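Local coordinates for protein GDP-6-deoxy-D-mannose reductase (PDB 6X3B) that binds NADPH and probably reduces GDP-4-dehydro-6-deoxy-D-mannose to GDP-D-rhamnose, a sugar donor for O-antigen synthesis, at residues A110-G115 with I167-R172; T47-L52 with A231-L236. One frame throughout, in Å; residues are numbered along the deposited sequence.

Contact 1: A110-G115 with I167-R172; sequences ALKARG and ITEGWR
K112 and E169 join the C-terminal ends of two helices of the Rossmann fold, 93-114 and 150-169, each followed by a parallel strand of the central sheet. The charged pair bridges them on the solvent side, and W171 packs beneath the pair.

The polar part is a single salt bridge, K112 NZ to E169 OE2 at 2.9 Å. NZ meets this oxygen from above, 38° out of the carboxylate plane. The lysine points CG anti to its backbone N (chi1 -177°) and stays extended beyond it, whereas the glutamate bends at chi2 (-63°); the two chains cross at about a right angle. Next to the bridge, K112 CE lies close to the second carboxylate oxygen, 3.4 Å from E169 OE1.

The apolar part is the benzo rim of W171. Its CZ2 and CH2 abut the backbone of the other helix, with K112 CA in the ring plane and K112 N 3.8 Å from W171 CH2. K112 CB sits 3.9 Å from W171 CZ2, and L111 CB adds a looser, oblique contact with W171 CH2. Within 167-172 the indole and the glutamate lie against each other, E169 CB standing 3.6 Å above one face of the ring and offset toward the rim. F116 meets W171 edge-to-face, and W165 also touches the ring.

Both helices end at glycines with positive phi. G170 follows helix 150-169 and leads the backbone into W171, whose CB points toward helix 93-114. G115 closes that helix in a Schellman motif, its N bonded to K112 O at 3.0 Å and weakly to L111 O.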
# COMPACT_ATOMS: atom_id res chain seq x y z
N ALA A 110 -4.45 -11.26 16.29
CA ALA A 110 -5.30 -12.13 17.09
C ALA A 110 -5.23 -13.58 16.60
O ALA A 110 -5.12 -14.52 17.40
CB ALA A 110 -6.75 -11.63 17.07
N LEU A 111 -5.31 -13.78 15.28
CA LEU A 111 -5.16 -15.11 14.70
C LEU A 111 -3.81 -15.71 15.07
O LEU A 111 -3.71 -16.88 15.47
CB LEU A 111 -5.33 -15.05 13.18
CG LEU A 111 -6.77 -14.91 12.65
CD1 LEU A 111 -6.81 -14.43 11.21
CD2 LEU A 111 -7.55 -16.22 12.80
N LYS A 112 -2.75 -14.90 14.96
CA LYS A 112 -1.41 -15.37 15.29
C LYS A 112 -1.34 -15.82 16.75
O LYS A 112 -0.84 -16.92 17.05
CB LYS A 112 -0.38 -14.27 15.02
CG LYS A 112 1.07 -14.73 15.30
CD LYS A 112 2.12 -13.66 14.94
CE LYS A 112 3.52 -14.10 15.40
NZ LYS A 112 4.55 -13.06 15.13
N ALA A 113 -1.86 -14.99 17.66
CA ALA A 113 -1.79 -15.33 19.08
C ALA A 113 -2.55 -16.61 19.39
O ALA A 113 -2.16 -17.36 20.30
CB ALA A 113 -2.33 -14.18 19.94
N ARG A 114 -3.63 -16.87 18.66
CA ARG A 114 -4.44 -18.07 18.88
C ARG A 114 -3.77 -19.33 18.33
O ARG A 114 -4.12 -20.45 18.75
CB ARG A 114 -5.81 -17.87 18.25
CG ARG A 114 -6.69 -19.13 18.14
CD ARG A 114 -7.21 -19.62 19.49
NE ARG A 114 -8.10 -20.76 19.31
CZ ARG A 114 -7.66 -22.01 19.09
NH1 ARG A 114 -6.35 -22.25 19.04
NH2 ARG A 114 -8.52 -23.00 18.91
N GLY A 115 -2.80 -19.19 17.44
CA GLY A 115 -2.10 -20.33 16.85
C GLY A 115 -2.43 -20.57 15.40
O GLY A 115 -1.98 -21.58 14.83
N ILE A 167 4.83 -13.61 4.03
CA ILE A 167 6.28 -13.74 3.95
C ILE A 167 6.87 -13.95 5.33
O ILE A 167 7.67 -14.87 5.53
CB ILE A 167 6.89 -12.50 3.27
CG1 ILE A 167 6.49 -12.46 1.80
CG2 ILE A 167 8.43 -12.46 3.46
CD1 ILE A 167 6.74 -11.12 1.13
N THR A 168 6.45 -13.14 6.32
CA THR A 168 7.08 -13.18 7.64
C THR A 168 6.64 -14.40 8.44
O THR A 168 7.45 -15.02 9.14
CB THR A 168 6.74 -11.91 8.41
OG1 THR A 168 7.30 -10.77 7.72
CG2 THR A 168 7.35 -11.97 9.81
N GLU A 169 5.35 -14.73 8.39
CA GLU A 169 4.85 -15.82 9.23
C GLU A 169 4.80 -17.17 8.53
O GLU A 169 4.64 -18.20 9.21
CB GLU A 169 3.45 -15.49 9.75
CG GLU A 169 3.40 -14.19 10.58
CD GLU A 169 4.24 -14.28 11.84
OE1 GLU A 169 4.34 -15.38 12.40
OE2 GLU A 169 4.79 -13.24 12.29
N GLY A 170 4.94 -17.22 7.21
CA GLY A 170 4.82 -18.47 6.49
C GLY A 170 3.40 -18.92 6.19
O GLY A 170 3.21 -20.04 5.71
N TRP A 171 2.40 -18.10 6.48
CA TRP A 171 1.03 -18.46 6.15
C TRP A 171 0.81 -18.43 4.64
O TRP A 171 1.49 -17.72 3.90
CB TRP A 171 0.03 -17.50 6.81
CG TRP A 171 0.14 -17.42 8.30
CD1 TRP A 171 0.94 -18.16 9.11
CD2 TRP A 171 -0.57 -16.51 9.15
NE1 TRP A 171 0.77 -17.77 10.42
CE2 TRP A 171 -0.15 -16.77 10.47
CE3 TRP A 171 -1.52 -15.51 8.92
CZ2 TRP A 171 -0.66 -16.07 11.57
CZ3 TRP A 171 -2.03 -14.80 10.01
CH2 TRP A 171 -1.59 -15.09 11.31
N ARG A 172 -0.19 -19.18 4.20
CA ARG A 172 -0.67 -19.14 2.82
C ARG A 172 -1.63 -17.96 2.69
O ARG A 172 -2.80 -18.04 3.07
CB ARG A 172 -1.36 -20.45 2.46
CG ARG A 172 -1.95 -20.49 1.06
CD ARG A 172 -2.19 -21.93 0.61
NE ARG A 172 -2.89 -22.04 -0.66
CZ ARG A 172 -4.21 -22.24 -0.76
NH1 ARG A 172 -4.94 -22.32 0.35
NH2 ARG A 172 -4.78 -22.37 -1.94

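Contact 2: T47-L52 with A231-L236; sequences TPWALL and AYLRLL
The carbonyl O of L236, which accepts a hydrogen bond from R172 NH1, also lies near the rim of W49 on the other segment, 4.0 Å from CH2 but not bonded to it. Across the contact itself the evidence is of apolar packing, centred on the W49 indole.

L236 covers one face of that ring. Its CD1 stands 4.1 Å from the centroid of the six-membered ring and 8° off the normal, a CH-pi contact, while its CB comes to 3.4 Å from W49 CZ2. On the opposite face P48 CG lies 3.8 Å above the plane, offset toward the rim, so the indole is sandwiched between leucine and proline. L233 approaches the pyrrole part obliquely: its CD2 is 3.7 Å from W49 CD1, and the two side chains slide past each other in opposite directions. W49 chi1 of -49° sets CG anti to the carbonyl carbon and carries the ring to the helix.

The arrangement belongs to the Rossmann fold: helix 225-238 covers strands 119-123 and 172-182 on one face of the sheet, and W49 from edge strand 49-51 reaches over Q23 and L25 of strand 23-28 to the helix's flank.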
# COMPACT_ATOMS: atom_id res chain seq x y z
N THR A 47 -19.38 -28.46 -0.37
CA THR A 47 -18.12 -27.75 -0.29
C THR A 47 -17.28 -28.40 0.79
O THR A 47 -17.83 -29.01 1.70
CB THR A 47 -18.34 -26.26 0.05
OG1 THR A 47 -17.09 -25.59 0.06
CG2 THR A 47 -18.93 -26.14 1.43
N PRO A 48 -15.95 -28.29 0.72
CA PRO A 48 -15.14 -28.76 1.84
C PRO A 48 -15.09 -27.78 3.00
O PRO A 48 -14.53 -28.12 4.05
CB PRO A 48 -13.75 -28.95 1.21
CG PRO A 48 -13.73 -28.02 0.08
CD PRO A 48 -15.13 -27.96 -0.46
N TRP A 49 -15.67 -26.59 2.85
CA TRP A 49 -15.55 -25.54 3.86
C TRP A 49 -16.72 -25.62 4.83
O TRP A 49 -17.88 -25.54 4.42
CB TRP A 49 -15.47 -24.17 3.19
CG TRP A 49 -14.45 -24.19 2.10
CD1 TRP A 49 -14.68 -24.20 0.75
CD2 TRP A 49 -13.04 -24.29 2.27
NE1 TRP A 49 -13.49 -24.26 0.07
CE2 TRP A 49 -12.47 -24.32 0.98
CE3 TRP A 49 -12.19 -24.32 3.38
CZ2 TRP A 49 -11.10 -24.40 0.77
CZ3 TRP A 49 -10.83 -24.40 3.17
CH2 TRP A 49 -10.29 -24.44 1.88
N ALA A 50 -16.41 -25.80 6.11
CA ALA A 50 -17.41 -25.74 7.17
C ALA A 50 -17.30 -24.38 7.84
O ALA A 50 -16.26 -24.06 8.44
CB ALA A 50 -17.19 -26.84 8.21
N LEU A 51 -18.37 -23.59 7.75
CA LEU A 51 -18.35 -22.23 8.28
C LEU A 51 -18.38 -22.25 9.81
O LEU A 51 -19.32 -22.78 10.42
CB LEU A 51 -19.53 -21.44 7.73
CG LEU A 51 -19.54 -19.95 8.12
CD1 LEU A 51 -18.26 -19.21 7.64
CD2 LEU A 51 -20.78 -19.26 7.56
N LEU A 52 -17.37 -21.64 10.42
CA LEU A 52 -17.32 -21.58 11.88
C LEU A 52 -18.32 -20.55 12.40
O LEU A 52 -18.53 -19.50 11.78
CB LEU A 52 -15.92 -21.21 12.38
CG LEU A 52 -14.86 -22.31 12.16
CD1 LEU A 52 -13.48 -21.72 12.45
CD2 LEU A 52 -15.16 -23.53 13.03
N ALA A 231 -15.45 -17.87 -6.80
CA ALA A 231 -14.04 -17.58 -7.03
C ALA A 231 -13.26 -17.58 -5.72
O ALA A 231 -12.14 -18.07 -5.69
CB ALA A 231 -13.89 -16.23 -7.75
N TYR A 232 -13.83 -17.01 -4.64
CA TYR A 232 -13.09 -16.98 -3.36
C TYR A 232 -12.87 -18.38 -2.82
O TYR A 232 -11.78 -18.69 -2.30
CB TYR A 232 -13.84 -16.15 -2.30
CG TYR A 232 -14.01 -14.68 -2.62
CD1 TYR A 232 -13.32 -14.07 -3.67
CD2 TYR A 232 -14.88 -13.90 -1.86
CE1 TYR A 232 -13.51 -12.72 -3.97
CE2 TYR A 232 -15.07 -12.55 -2.13
CZ TYR A 232 -14.39 -11.95 -3.18
OH TYR A 232 -14.56 -10.61 -3.47
N LEU A 233 -13.89 -19.23 -2.90
CA LEU A 233 -13.74 -20.60 -2.39
C LEU A 233 -12.75 -21.40 -3.23
O LEU A 233 -12.00 -22.24 -2.70
CB LEU A 233 -15.10 -21.28 -2.35
CG LEU A 233 -16.11 -20.67 -1.36
CD1 LEU A 233 -17.45 -21.41 -1.45
CD2 LEU A 233 -15.57 -20.69 0.08
N ARG A 234 -12.74 -21.19 -4.55
CA ARG A 234 -11.76 -21.89 -5.39
C ARG A 234 -10.35 -21.37 -5.16
O ARG A 234 -9.37 -22.13 -5.27
CB ARG A 234 -12.15 -21.76 -6.86
CG ARG A 234 -13.49 -22.43 -7.17
CD ARG A 234 -13.64 -22.68 -8.65
NE ARG A 234 -12.91 -23.87 -9.03
CZ ARG A 234 -13.40 -25.10 -8.99
NH1 ARG A 234 -14.65 -25.29 -8.59
NH2 ARG A 234 -12.64 -26.13 -9.35
N LEU A 235 -10.22 -20.09 -4.80
CA LEU A 235 -8.92 -19.58 -4.40
C LEU A 235 -8.43 -20.26 -3.12
O LEU A 235 -7.25 -20.64 -3.03
CB LEU A 235 -8.99 -18.06 -4.23
CG LEU A 235 -8.91 -17.28 -5.54
CD1 LEU A 235 -9.18 -15.79 -5.30
CD2 LEU A 235 -7.55 -17.51 -6.18
N LEU A 236 -9.32 -20.40 -2.12
CA LEU A 236 -8.95 -21.14 -0.91
C LEU A 236 -8.47 -22.54 -1.26
O LEU A 236 -7.52 -23.05 -0.65
CB LEU A 236 -10.13 -21.24 0.05
CG LEU A 236 -10.68 -19.95 0.65
CD1 LEU A 236 -11.81 -20.31 1.63
CD2 LEU A 236 -9.58 -19.19 1.39

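Overall arrangement
The centres of the two contacts lie about 19 Å apart in the same Rossmann-type domain. In sequence, contact 1 is nested inside the loop that contact 2 closes: 47-52, 110-115, 167-172, then 231-236. The parallel part of the central sheet connects them, running from strand 49-51 through 23-28, 76-79 and 119-123 to 172-182. R172 also links the two contacts directly, through helix 225-238. Successive residues W171 and R172 thus serve helices 93-114 and 225-238 respectively. Neither contact touches the NADPH, the side chains of L111 and L233 being about 13 and 14 Å from it.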